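Local structure of CDP-4-keto-6-deoxy-D-glucose-3-dehydrase (Yersinia pseudotuberculosis, 3BB8) at residues A[33-38]-A[415-420]; A[53-56]-A[62-65]; A[75-80]-A[205-210]; A[95-100]-A[235-240]; A[135-140]-A[152-157]. The protein probably uses pyridoxal 5'-phosphate in dehydrating CDP-4-keto-6-deoxy-D-glucose at C3, a step towards deoxysugars of the lipopolysaccharide. The protein carries 1 engineered substitution. All coordinates share one frame; numbering follows the deposited sequence.

Contact 1 (A[33-38]-A[415-420]); sequences VVPPSG and PGLTHD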
# COMPACT_ATOMS: atom_id res chain seq x y z
N VAL A 33 13.96 10.56 27.48
CA VAL A 33 12.53 10.67 27.21
C VAL A 33 11.82 9.36 27.51
O VAL A 33 12.45 8.30 27.59
CB VAL A 33 12.26 11.03 25.74
CG1 VAL A 33 12.77 12.43 25.45
CG2 VAL A 33 12.92 10.01 24.83
N VAL A 34 10.51 9.43 27.70
CA VAL A 34 9.71 8.25 27.95
C VAL A 34 8.58 8.30 26.92
O VAL A 34 7.46 8.73 27.22
CB VAL A 34 9.11 8.24 29.36
CG1 VAL A 34 8.36 6.94 29.60
CG2 VAL A 34 10.21 8.42 30.40
N PRO A 35 8.87 7.88 25.68
CA PRO A 35 7.87 7.89 24.61
C PRO A 35 6.72 6.92 24.86
O PRO A 35 6.87 5.95 25.60
CB PRO A 35 8.68 7.54 23.37
CG PRO A 35 9.75 6.66 23.91
CD PRO A 35 10.16 7.37 25.18
N PRO A 36 5.55 7.19 24.26
CA PRO A 36 4.39 6.31 24.45
C PRO A 36 4.53 5.01 23.67
O PRO A 36 3.83 4.04 23.93
CB PRO A 36 3.23 7.18 23.96
CG PRO A 36 3.86 7.97 22.87
CD PRO A 36 5.21 8.35 23.42
N SER A 37 5.45 4.99 22.71
CA SER A 37 5.67 3.79 21.92
C SER A 37 6.99 3.89 21.19
O SER A 37 7.66 4.92 21.23
CB SER A 37 4.53 3.61 20.91
OG SER A 37 4.50 4.67 19.97
N GLY A 38 7.36 2.81 20.51
CA GLY A 38 8.61 2.81 19.77
C GLY A 38 9.04 1.41 19.39
O GLY A 38 8.60 0.43 19.99
N PRO A 415 8.04 -2.39 25.49
CA PRO A 415 9.33 -3.03 25.80
C PRO A 415 10.56 -2.15 25.92
O PRO A 415 11.54 -2.55 26.55
CB PRO A 415 9.47 -4.06 24.68
CG PRO A 415 8.05 -4.47 24.44
CD PRO A 415 7.35 -3.13 24.42
N GLY A 416 10.53 -0.97 25.31
CA GLY A 416 11.69 -0.09 25.38
C GLY A 416 11.77 0.71 26.68
O GLY A 416 12.66 1.54 26.85
N LEU A 417 10.84 0.45 27.59
CA LEU A 417 10.80 1.17 28.87
C LEU A 417 11.16 0.31 30.08
O LEU A 417 10.56 -0.75 30.30
CB LEU A 417 9.40 1.77 29.06
CG LEU A 417 9.12 3.22 28.64
CD1 LEU A 417 9.93 3.61 27.42
CD2 LEU A 417 7.63 3.37 28.38
N THR A 418 12.14 0.77 30.85
CA THR A 418 12.58 0.06 32.06
C THR A 418 11.81 0.58 33.27
O THR A 418 11.05 1.54 33.16
CB THR A 418 14.08 0.27 32.34
OG1 THR A 418 14.33 1.66 32.60
CG2 THR A 418 14.93 -0.18 31.16
N HIS A 419 12.02 -0.05 34.42
CA HIS A 419 11.36 0.37 35.64
C HIS A 419 11.80 1.77 36.04
O HIS A 419 11.05 2.51 36.68
CB HIS A 419 11.66 -0.61 36.77
CG HIS A 419 10.76 -1.81 36.78
ND1 HIS A 419 10.27 -2.37 35.62
CD2 HIS A 419 10.28 -2.56 37.80
CE1 HIS A 419 9.52 -3.42 35.93
NE2 HIS A 419 9.51 -3.55 37.24
N ASP A 420 13.02 2.15 35.67
CA ASP A 420 13.50 3.48 36.00
C ASP A 420 12.74 4.51 35.18
O ASP A 420 12.54 5.65 35.63
CB ASP A 420 15.00 3.59 35.74
CG ASP A 420 15.82 2.96 36.85
OD1 ASP A 420 15.74 1.73 37.03
OD2 ASP A 420 16.54 3.70 37.55
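Leu417 meets the pyrrolidine ring of Pro35 and the planar carbonyl that follows it; no aromatic ring or amide side chain carries this contact. At the ring the approach is loose: Leu417 CD1 stands 4.4 Å from Pro35 CD. The carbonyl is nearer to the other methyl, with Pro35 O 3.9 Å from Leu417 CD2, a van der Waals approach only. A tighter apolar touch lies one residue earlier, where Val34 CG1 comes within 3.8 Å of Leu417 CD2 and almost as near to CG. The two side chains cross at about a right angle, and CG1 alone of the valine methyls touches the leucine. That branch reaches it because CG1 lies anti to the backbone N of Val34 (chi1 -176°), while CG2, beside that N, stays clear of Leu417. Leu417 itself takes torsions away from the staggered positions (chi1 -94°, chi2 33°), and both of its methyls reach the loop. It contributes about half of the 117 Å² buried here. No hydrogen bond joins the two segments. The loop is held instead by backbone bonds of Val34 to Lys370 and Gly372, and Val34 also packs on His421 and Val425 of helix 419-432. On the other segment, Thr418 occupies the N-cap of that helix, although its OG1 receives only a weak bond from Asp420 N, at 3.4 Å. The contact thus seats the N-terminal loop between helices 17-21 and 43-55 on the lead-in to the C-terminal helix, consistent with the aspartate aminotransferase fold, whose small domain draws on both ends of the chain.

Contact 2 (A[53-56]-A[62-65]); sequences SLDG and RFND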
# COMPACT_ATOMS: atom_id res chain seq x y z
N SER A 53 18.34 -7.81 1.22
CA SER A 53 18.90 -6.83 0.31
C SER A 53 19.86 -7.52 -0.66
O SER A 53 19.86 -7.24 -1.86
CB SER A 53 19.67 -5.74 1.08
OG SER A 53 18.82 -5.05 1.97
N LEU A 54 20.67 -8.42 -0.14
CA LEU A 54 21.63 -9.14 -0.95
C LEU A 54 20.95 -10.10 -1.93
O LEU A 54 21.42 -10.29 -3.05
CB LEU A 54 22.62 -9.90 -0.06
CG LEU A 54 23.50 -9.01 0.83
CD1 LEU A 54 24.42 -9.88 1.66
CD2 LEU A 54 24.32 -8.04 -0.03
N ASP A 55 19.84 -10.70 -1.49
CA ASP A 55 19.09 -11.63 -2.33
C ASP A 55 18.81 -11.04 -3.70
O ASP A 55 18.80 -11.75 -4.71
CB ASP A 55 17.76 -12.00 -1.66
CG ASP A 55 17.93 -13.00 -0.54
OD1 ASP A 55 19.09 -13.21 -0.13
OD2 ASP A 55 16.91 -13.58 -0.08
N GLY A 56 18.58 -9.73 -3.73
CA GLY A 56 18.30 -9.05 -4.98
C GLY A 56 16.96 -9.43 -5.60
O GLY A 56 16.71 -9.12 -6.76
N ARG A 62 11.30 -15.56 -0.21
CA ARG A 62 11.90 -16.35 0.86
C ARG A 62 11.46 -15.88 2.24
O ARG A 62 10.82 -16.62 2.99
CB ARG A 62 13.42 -16.29 0.70
CG ARG A 62 14.26 -16.80 1.83
CD ARG A 62 15.72 -16.44 1.53
NE ARG A 62 16.61 -16.72 2.64
CZ ARG A 62 17.80 -16.14 2.81
NH1 ARG A 62 18.23 -15.23 1.94
NH2 ARG A 62 18.55 -16.45 3.86
N PHE A 63 11.79 -14.64 2.58
CA PHE A 63 11.42 -14.11 3.89
C PHE A 63 9.92 -13.93 4.11
O PHE A 63 9.41 -14.26 5.19
CB PHE A 63 12.13 -12.79 4.15
CG PHE A 63 13.62 -12.92 4.27
CD1 PHE A 63 14.45 -12.65 3.19
CD2 PHE A 63 14.19 -13.34 5.47
CE1 PHE A 63 15.82 -12.78 3.30
CE2 PHE A 63 15.56 -13.48 5.59
CZ PHE A 63 16.38 -13.20 4.50
N ASN A 64 9.21 -13.43 3.10
CA ASN A 64 7.78 -13.23 3.25
C ASN A 64 7.08 -14.55 3.51
O ASN A 64 6.11 -14.60 4.27
CB ASN A 64 7.17 -12.58 2.01
CG ASN A 64 5.70 -12.21 2.20
OD1 ASN A 64 5.37 -11.32 2.98
ND2 ASN A 64 4.81 -12.93 1.51
N ASP A 65 7.58 -15.63 2.90
CA ASP A 65 6.99 -16.95 3.10
C ASP A 65 7.21 -17.37 4.54
O ASP A 65 6.29 -17.86 5.21
CB ASP A 65 7.63 -18.01 2.19
CG ASP A 65 7.30 -17.80 0.73
OD1 ASP A 65 6.16 -17.38 0.43
OD2 ASP A 65 8.19 -18.06 -0.12
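Asp55 and Arg62 face each other from the last turn of helix 43-55 and the first turn of helix 62-75, their CA atoms 9.2 Å apart. Gly56 leaves the first helix with positive phi (69°), and the chain swings round through a short loop to start the second. Only side chains bridge the gap. Arg62 reaches out with its chain extended from CG to NE, and NH1 donates to Asp55 OD2 at 2.9 Å with an N-H...O angle of 149°. The oxygen offers its syn lone pair, and carboxylate and guanidinium are nearly coplanar, 21° apart. Asp55 OD1 is also close, 3.0 Å from Arg62 NH1, so this nitrogen lies before the open side of the carboxylate. Phe63 completes the cluster: its CZ lies 3.6 Å above the guanidinium plane of Arg62, over the centre, and its CE1 is 3.6 Å from Asp55 OD2. The ring therefore backs one face of the guanidinium while the acid takes its edge. Further charges extend the network, since Arg62 NH2 pairs with Glu51 and Asp55 OD1 with Arg7. Asp293 accepts from the backbone N of both Phe63 and Asn64. The result is a helix-loop-helix connection bridged by a salt bridge, beside the dimer interface, where Leu54 packs on Leu46 of the second subunit.

Contact 3 (A[75-80]-A[205-210]); sequences LGVPYV and AGTFGD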
# COMPACT_ATOMS: atom_id res chain seq x y z
N LEU A 75 -0.23 -17.00 15.75
CA LEU A 75 -1.64 -16.67 15.85
C LEU A 75 -2.57 -17.88 15.93
O LEU A 75 -3.69 -17.77 16.41
CB LEU A 75 -2.06 -15.81 14.65
CG LEU A 75 -1.49 -14.40 14.62
CD1 LEU A 75 -1.75 -13.77 13.26
CD2 LEU A 75 -2.12 -13.58 15.73
N GLY A 76 -2.10 -19.02 15.45
CA GLY A 76 -2.92 -20.22 15.47
C GLY A 76 -3.90 -20.26 14.31
O GLY A 76 -5.02 -20.75 14.45
N VAL A 77 -3.48 -19.72 13.16
CA VAL A 77 -4.33 -19.72 11.97
C VAL A 77 -3.56 -20.22 10.76
O VAL A 77 -2.34 -20.10 10.70
CB VAL A 77 -4.90 -18.32 11.65
CG1 VAL A 77 -5.77 -17.85 12.79
CG2 VAL A 77 -3.75 -17.34 11.37
N PRO A 78 -4.26 -20.79 9.77
CA PRO A 78 -3.64 -21.31 8.55
C PRO A 78 -3.27 -20.28 7.49
O PRO A 78 -2.24 -20.40 6.84
CB PRO A 78 -4.68 -22.31 8.05
CG PRO A 78 -5.97 -21.63 8.40
CD PRO A 78 -5.70 -21.10 9.81
N TYR A 79 -4.11 -19.26 7.31
CA TYR A 79 -3.87 -18.26 6.29
C TYR A 79 -3.49 -16.86 6.78
O TYR A 79 -4.23 -16.22 7.52
CB TYR A 79 -5.09 -18.18 5.39
CG TYR A 79 -5.54 -19.54 4.92
CD1 TYR A 79 -4.69 -20.34 4.15
CD2 TYR A 79 -6.78 -20.05 5.28
CE1 TYR A 79 -5.07 -21.62 3.75
CE2 TYR A 79 -7.18 -21.33 4.89
CZ TYR A 79 -6.32 -22.11 4.12
OH TYR A 79 -6.69 -23.38 3.73
N VAL A 80 -2.33 -16.41 6.33
CA VAL A 80 -1.81 -15.10 6.68
C VAL A 80 -1.27 -14.44 5.42
O VAL A 80 -0.43 -14.99 4.73
CB VAL A 80 -0.67 -15.21 7.72
CG1 VAL A 80 0.03 -13.86 7.88
CG2 VAL A 80 -1.22 -15.70 9.06
N ALA A 205 -6.40 -13.31 20.11
CA ALA A 205 -7.23 -12.29 19.47
C ALA A 205 -7.09 -12.27 17.95
O ALA A 205 -5.99 -12.29 17.42
CB ALA A 205 -6.89 -10.92 20.04
N GLY A 206 -8.22 -12.21 17.26
CA GLY A 206 -8.19 -12.17 15.81
C GLY A 206 -8.63 -13.49 15.20
O GLY A 206 -8.75 -13.61 13.97
N THR A 207 -8.88 -14.47 16.06
CA THR A 207 -9.29 -15.79 15.61
C THR A 207 -10.71 -16.14 16.03
O THR A 207 -11.12 -17.29 15.95
CB THR A 207 -8.31 -16.85 16.13
OG1 THR A 207 -8.52 -17.06 17.53
CG2 THR A 207 -6.87 -16.39 15.93
N PHE A 208 -11.47 -15.14 16.46
CA PHE A 208 -12.85 -15.38 16.87
C PHE A 208 -13.78 -15.03 15.72
O PHE A 208 -14.88 -15.58 15.60
CB PHE A 208 -13.24 -14.52 18.08
CG PHE A 208 -12.45 -14.82 19.34
CD1 PHE A 208 -11.10 -14.53 19.42
CD2 PHE A 208 -13.09 -15.38 20.45
CE1 PHE A 208 -10.38 -14.77 20.59
CE2 PHE A 208 -12.38 -15.63 21.62
CZ PHE A 208 -11.03 -15.33 21.69
N GLY A 209 -13.34 -14.11 14.87
CA GLY A 209 -14.17 -13.70 13.75
C GLY A 209 -13.72 -14.27 12.42
O GLY A 209 -12.85 -15.14 12.37
N ASP A 210 -14.30 -13.77 11.34
CA ASP A 210 -13.96 -14.25 10.02
C ASP A 210 -12.60 -13.77 9.52
O ASP A 210 -11.81 -14.56 9.02
CB ASP A 210 -15.06 -13.87 9.04
CG ASP A 210 -16.43 -14.28 9.53
OD1 ASP A 210 -17.12 -13.45 10.15
OD2 ASP A 210 -16.79 -15.46 9.33
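Thr207 points its CB at segment 75-80, and the two branches beyond CB have different tasks. CG2, the apolar branch, is the one that crosses. It lies 3.5 Å from Leu75 O and 3.6 Å from Val77 CG1, so the methyl rests against both a carbonyl at the end of helix 62-75 and the valine two residues later. OG1 stays within its own loop and is hydrogen-bonded to Met204 O. The first torsion divides the work: with chi1 at 74° OG1 stands between the backbone N and the carbonyl carbon, which leaves CG2 anti to the carbonyl carbon and facing Val77. The valine answers with CG1, likewise anti to its own carbonyl carbon (chi1 -62°). Next to this pair, Leu75 touches the loop more lightly, its CD2 4.4 Å from Ala205 O. Between the two contact points lies Gly76, the C-prime residue of a Schellman motif, whose positive phi (82°) ends the helix and turns the chain towards strand 79-83. Phe231 of strand 228-232 lies against both Leu75 and Val77. The loop of Gly206 and Gly209 is held differently, by the carboxylate of Glu190: Gly206 N reaches OE2, while Phe208 N and Gly209 N share OE1. Such a set of donors would favour an ionised glutamate. With no hydrogen bond between the segments and the hydroxyl paired locally, cohesion here rests on van der Waals contact of the threonine methyl with a valine methyl and a backbone carbonyl, while polar bonds hold the loop, whose Ala205 side chain is about 10 Å from that of cofactor-binding Asp194.

Contact 4 (A[95-100]-A[235-240]); sequences TALTSP and AELKSI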
# COMPACT_ATOMS: atom_id res chain seq x y z
N THR A 95 -13.12 -5.15 2.08
CA THR A 95 -13.36 -5.18 0.64
C THR A 95 -13.63 -6.59 0.14
O THR A 95 -14.53 -6.81 -0.66
CB THR A 95 -12.16 -4.61 -0.14
OG1 THR A 95 -11.96 -3.25 0.26
CG2 THR A 95 -12.42 -4.68 -1.66
N ALA A 96 -12.84 -7.54 0.63
CA ALA A 96 -12.98 -8.94 0.26
C ALA A 96 -14.39 -9.47 0.50
O ALA A 96 -14.89 -10.30 -0.27
CB ALA A 96 -12.00 -9.74 1.05
N LEU A 97 -15.04 -9.00 1.55
CA LEU A 97 -16.38 -9.45 1.86
C LEU A 97 -17.39 -8.87 0.88
O LEU A 97 -18.59 -9.12 1.02
CB LEU A 97 -16.77 -9.04 3.28
CG LEU A 97 -15.95 -9.64 4.42
CD1 LEU A 97 -16.48 -9.15 5.77
CD2 LEU A 97 -16.01 -11.15 4.35
N THR A 98 -16.92 -8.10 -0.10
CA THR A 98 -17.82 -7.52 -1.10
C THR A 98 -17.80 -8.37 -2.37
O THR A 98 -18.54 -8.11 -3.33
CB THR A 98 -17.42 -6.09 -1.51
OG1 THR A 98 -16.22 -6.15 -2.29
CG2 THR A 98 -17.18 -5.21 -0.28
N SER A 99 -16.94 -9.38 -2.37
CA SER A 99 -16.79 -10.28 -3.51
C SER A 99 -18.07 -11.02 -3.88
O SER A 99 -18.70 -11.65 -3.03
CB SER A 99 -15.71 -11.32 -3.22
OG SER A 99 -15.75 -12.34 -4.20
N PRO A 100 -18.46 -10.97 -5.16
CA PRO A 100 -19.68 -11.66 -5.60
C PRO A 100 -19.58 -13.18 -5.41
O PRO A 100 -20.57 -13.89 -5.56
CB PRO A 100 -19.81 -11.25 -7.07
CG PRO A 100 -18.38 -10.97 -7.48
CD PRO A 100 -17.84 -10.24 -6.28
N ALA A 235 -10.22 -20.65 3.67
CA ALA A 235 -9.48 -20.71 2.42
C ALA A 235 -10.17 -19.83 1.40
O ALA A 235 -9.53 -19.19 0.58
CB ALA A 235 -9.42 -22.15 1.92
N GLU A 236 -11.49 -19.80 1.44
CA GLU A 236 -12.24 -18.97 0.51
C GLU A 236 -11.91 -17.49 0.69
O GLU A 236 -11.62 -16.80 -0.29
CB GLU A 236 -13.73 -19.19 0.69
CG GLU A 236 -14.58 -18.30 -0.19
CD GLU A 236 -16.05 -18.57 0.02
OE1 GLU A 236 -16.37 -18.98 1.15
OE2 GLU A 236 -16.87 -18.36 -0.90
N LEU A 237 -11.95 -16.99 1.93
CA LEU A 237 -11.64 -15.59 2.18
C LEU A 237 -10.18 -15.29 1.83
O LEU A 237 -9.88 -14.23 1.29
CB LEU A 237 -11.90 -15.23 3.65
CG LEU A 237 -13.36 -15.30 4.11
CD1 LEU A 237 -13.46 -14.83 5.56
CD2 LEU A 237 -14.22 -14.44 3.23
N LYS A 238 -9.30 -16.22 2.12
CA LYS A 238 -7.88 -16.07 1.84
C LYS A 238 -7.69 -15.84 0.34
O LYS A 238 -6.91 -14.98 -0.07
CB LYS A 238 -7.14 -17.32 2.29
CG LYS A 238 -5.63 -17.31 2.09
CD LYS A 238 -5.25 -17.59 0.65
CE LYS A 238 -3.77 -17.86 0.51
NZ LYS A 238 -3.40 -18.27 -0.87
N SER A 239 -8.41 -16.61 -0.48
CA SER A 239 -8.31 -16.46 -1.92
C SER A 239 -8.87 -15.14 -2.42
O SER A 239 -8.30 -14.52 -3.31
CB SER A 239 -9.00 -17.62 -2.65
OG SER A 239 -8.17 -18.76 -2.61
N ILE A 240 -10.00 -14.71 -1.85
CA ILE A 240 -10.59 -13.44 -2.25
C ILE A 240 -9.61 -12.30 -1.91
O ILE A 240 -9.31 -11.47 -2.77
CB ILE A 240 -11.95 -13.19 -1.52
CG1 ILE A 240 -13.08 -13.98 -2.20
CG2 ILE A 240 -12.33 -11.72 -1.58
CD1 ILE A 240 -12.80 -15.43 -2.41
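Ile240, Ala96 and Leu237 give up the most surface here, and Ile240 leads with 68 Å² of the 199 Å² total. Its CG2 methyl meets the backbone and side chain of Ala96 together, 3.2 Å from Ala96 O and 3.3 Å from Ala96 CB. These approaches are very short and their exact values doubtful, but the 5.7 Å between the two CA atoms confirms close packing. CG2 is anti to the backbone N of Ile240, and CG1 takes the position beside that N (chi1 -80°). CG2 faces Ala96 and also borders Ser99 CB, while CG1 faces Ser99 alone, 3.7 Å from Ser99 OG. The serine hydroxyl has its polar partner in Lys101 N, so towards the isoleucine it acts merely as a surface. Ala96 O is engaged as well: it accepts from Ser99 N at 3.1 Å, closing a type I turn that carries the chain out of helix 86-96. That turn brings Ala96 and Ser99 to the same isoleucine. Leu237, one helical turn before Ile240, supplies the second foothold, its CD2 standing 3.9 Å from Leu97 CD2. The leucine side chains meet at a slant, methyl to methyl. Leu97 starts out away from helix 235-245, yet its far methyl returns to it. Hydrogen bonds between the segments are absent. Around the contact, Phe244 of helix 235-245 continues the seam along Thr95, Ala96 and Thr98, and Ile241 also touches Ala96. Trp187 and Ile189 of strand 187-191 lie against Leu97, while Tyr79 of strand 79-83 packs on Ala235 and Lys238, so that the helix pair rests against the large mixed sheet.

Contact 5 (A[135-140]-A[152-157]); sequences VFVDVD and EAAVSD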
# COMPACT_ATOMS: atom_id res chain seq x y z
N VAL A 135 -22.33 2.33 11.38
CA VAL A 135 -23.33 2.49 12.43
C VAL A 135 -22.58 2.42 13.77
O VAL A 135 -22.02 1.38 14.10
CB VAL A 135 -24.39 1.38 12.37
CG1 VAL A 135 -25.40 1.54 13.50
CG2 VAL A 135 -25.10 1.43 11.03
N PHE A 136 -22.56 3.52 14.51
CA PHE A 136 -21.84 3.57 15.79
C PHE A 136 -22.65 3.37 17.07
O PHE A 136 -23.82 3.74 17.15
CB PHE A 136 -21.09 4.90 15.94
CG PHE A 136 -20.27 5.29 14.74
CD1 PHE A 136 -20.83 6.03 13.70
CD2 PHE A 136 -18.91 4.97 14.68
CE1 PHE A 136 -20.06 6.44 12.61
CE2 PHE A 136 -18.12 5.38 13.61
CZ PHE A 136 -18.70 6.11 12.57
N VAL A 137 -21.99 2.80 18.08
CA VAL A 137 -22.55 2.62 19.42
C VAL A 137 -21.43 3.02 20.38
O VAL A 137 -20.25 2.86 20.07
CB VAL A 137 -22.99 1.17 19.72
CG1 VAL A 137 -24.16 0.80 18.84
CG2 VAL A 137 -21.83 0.21 19.53
N ASP A 138 -21.80 3.54 21.55
CA ASP A 138 -20.82 4.00 22.53
C ASP A 138 -19.89 2.93 23.09
O ASP A 138 -20.16 1.74 23.01
CB ASP A 138 -21.56 4.71 23.67
CG ASP A 138 -20.66 5.67 24.44
OD1 ASP A 138 -19.86 6.39 23.80
OD2 ASP A 138 -20.77 5.71 25.68
N VAL A 139 -18.77 3.39 23.64
CA VAL A 139 -17.79 2.49 24.25
C VAL A 139 -17.89 2.59 25.77
O VAL A 139 -18.73 3.32 26.31
CB VAL A 139 -16.35 2.87 23.84
CG1 VAL A 139 -16.17 2.72 22.34
CG2 VAL A 139 -16.05 4.29 24.28
N ASP A 140 -17.03 1.84 26.46
CA ASP A 140 -17.02 1.84 27.92
C ASP A 140 -15.66 2.27 28.46
O ASP A 140 -14.62 1.92 27.90
CB ASP A 140 -17.39 0.46 28.46
CG ASP A 140 -17.06 0.30 29.93
OD1 ASP A 140 -15.90 -0.05 30.24
OD2 ASP A 140 -17.96 0.53 30.77
N GLU A 152 -26.72 -4.99 19.80
CA GLU A 152 -28.05 -5.50 19.49
C GLU A 152 -29.02 -4.47 18.90
O GLU A 152 -29.60 -4.69 17.84
CB GLU A 152 -28.66 -6.09 20.77
CG GLU A 152 -30.11 -6.53 20.66
CD GLU A 152 -30.28 -7.85 19.93
OE1 GLU A 152 -29.80 -8.88 20.43
OE2 GLU A 152 -30.91 -7.84 18.85
N ALA A 153 -29.21 -3.36 19.60
CA ALA A 153 -30.13 -2.33 19.14
C ALA A 153 -29.69 -1.60 17.88
O ALA A 153 -30.50 -0.93 17.23
CB ALA A 153 -30.39 -1.32 20.26
N ALA A 154 -28.42 -1.72 17.53
CA ALA A 154 -27.91 -1.05 16.33
C ALA A 154 -28.10 -1.91 15.08
O ALA A 154 -27.90 -1.45 13.95
CB ALA A 154 -26.44 -0.70 16.51
N VAL A 155 -28.50 -3.16 15.28
CA VAL A 155 -28.71 -4.08 14.17
C VAL A 155 -30.03 -3.80 13.47
O VAL A 155 -31.04 -3.47 14.10
CB VAL A 155 -28.72 -5.53 14.65
CG1 VAL A 155 -28.89 -6.46 13.45
CG2 VAL A 155 -27.44 -5.84 15.39
N SER A 156 -30.02 -3.91 12.14
CA SER A 156 -31.21 -3.69 11.34
C SER A 156 -31.19 -4.60 10.12
O SER A 156 -30.32 -5.45 9.97
CB SER A 156 -31.31 -2.22 10.89
OG SER A 156 -30.36 -1.92 9.89
N ASP A 157 -32.18 -4.41 9.25
CA ASP A 157 -32.30 -5.20 8.03
C ASP A 157 -31.12 -4.97 7.08
O ASP A 157 -30.86 -5.80 6.21
CB ASP A 157 -33.62 -4.86 7.33
CG ASP A 157 -33.81 -3.35 7.16
OD1 ASP A 157 -33.71 -2.62 8.17
OD2 ASP A 157 -34.08 -2.91 6.02
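Val135 and Val137 both turn their CB towards segment 152-157 and receive the methyl of Ala154 between them. The alternation of an extended chain explains the pairing, for Phe136 in between points away, and its side chain touches Thr115 and Ala117. Of the two, Val137 is the nearer: its CG1 lies 3.6 Å from Ala154 CB, against 3.9 Å for Val135 CG1 and the same methyl. Each valine presents CG1, but from different torsions. In Val135 this branch is anti to the backbone N (chi1 178°), whereas in Val137 it is anti to the carbonyl carbon (chi1 -67°). Val135 CG1 also borders Ala154 O at 3.9 Å. A short side chain allows the weakly bonded helix to come close to the strand, and the nearest CA atoms, those of Val135 and Ala154, are 7.0 Å apart. Ile114 of strand 112-115 and Val395 add to the apolar surroundings of Ala154. Topologically this is part of a beta-alpha-beta crossover: the chain leaves strand 133-140, passes by way of the short antiparallel strand 145-146 and helix 151-154 into strand 159-165, with strand 112-115 paired between the two in parallel. Polar bonds lie at the margins, as in the salt bridge of Glu152 with Arg179. The contact itself has no hydrogen bond and no charge, so what joins this helix to the sheet here is the exclusion of water from three small aliphatic side chains.

Overall arrangement
Four of the five contacts are buried and held by van der Waals packing, mostly of aliphatic groups, with no hydrogen bond between their segments; contact 2, partly exposed near the second subunit, is the exception and relies on charge. Contacts 3 and 4 are close neighbours, 15 Å between centres, and touch, Asp210 O lying against Leu237. Contacts 3 and 5 reach the same mixed sheet, their centres about 25 Å apart. Contact 2 lies at the start of the helix that contact 3 finds at its end, helix 62-75. Contact 1 stands apart, across the chain's centre from contacts 3, 4 and 5, and its sequence loop encloses all the others.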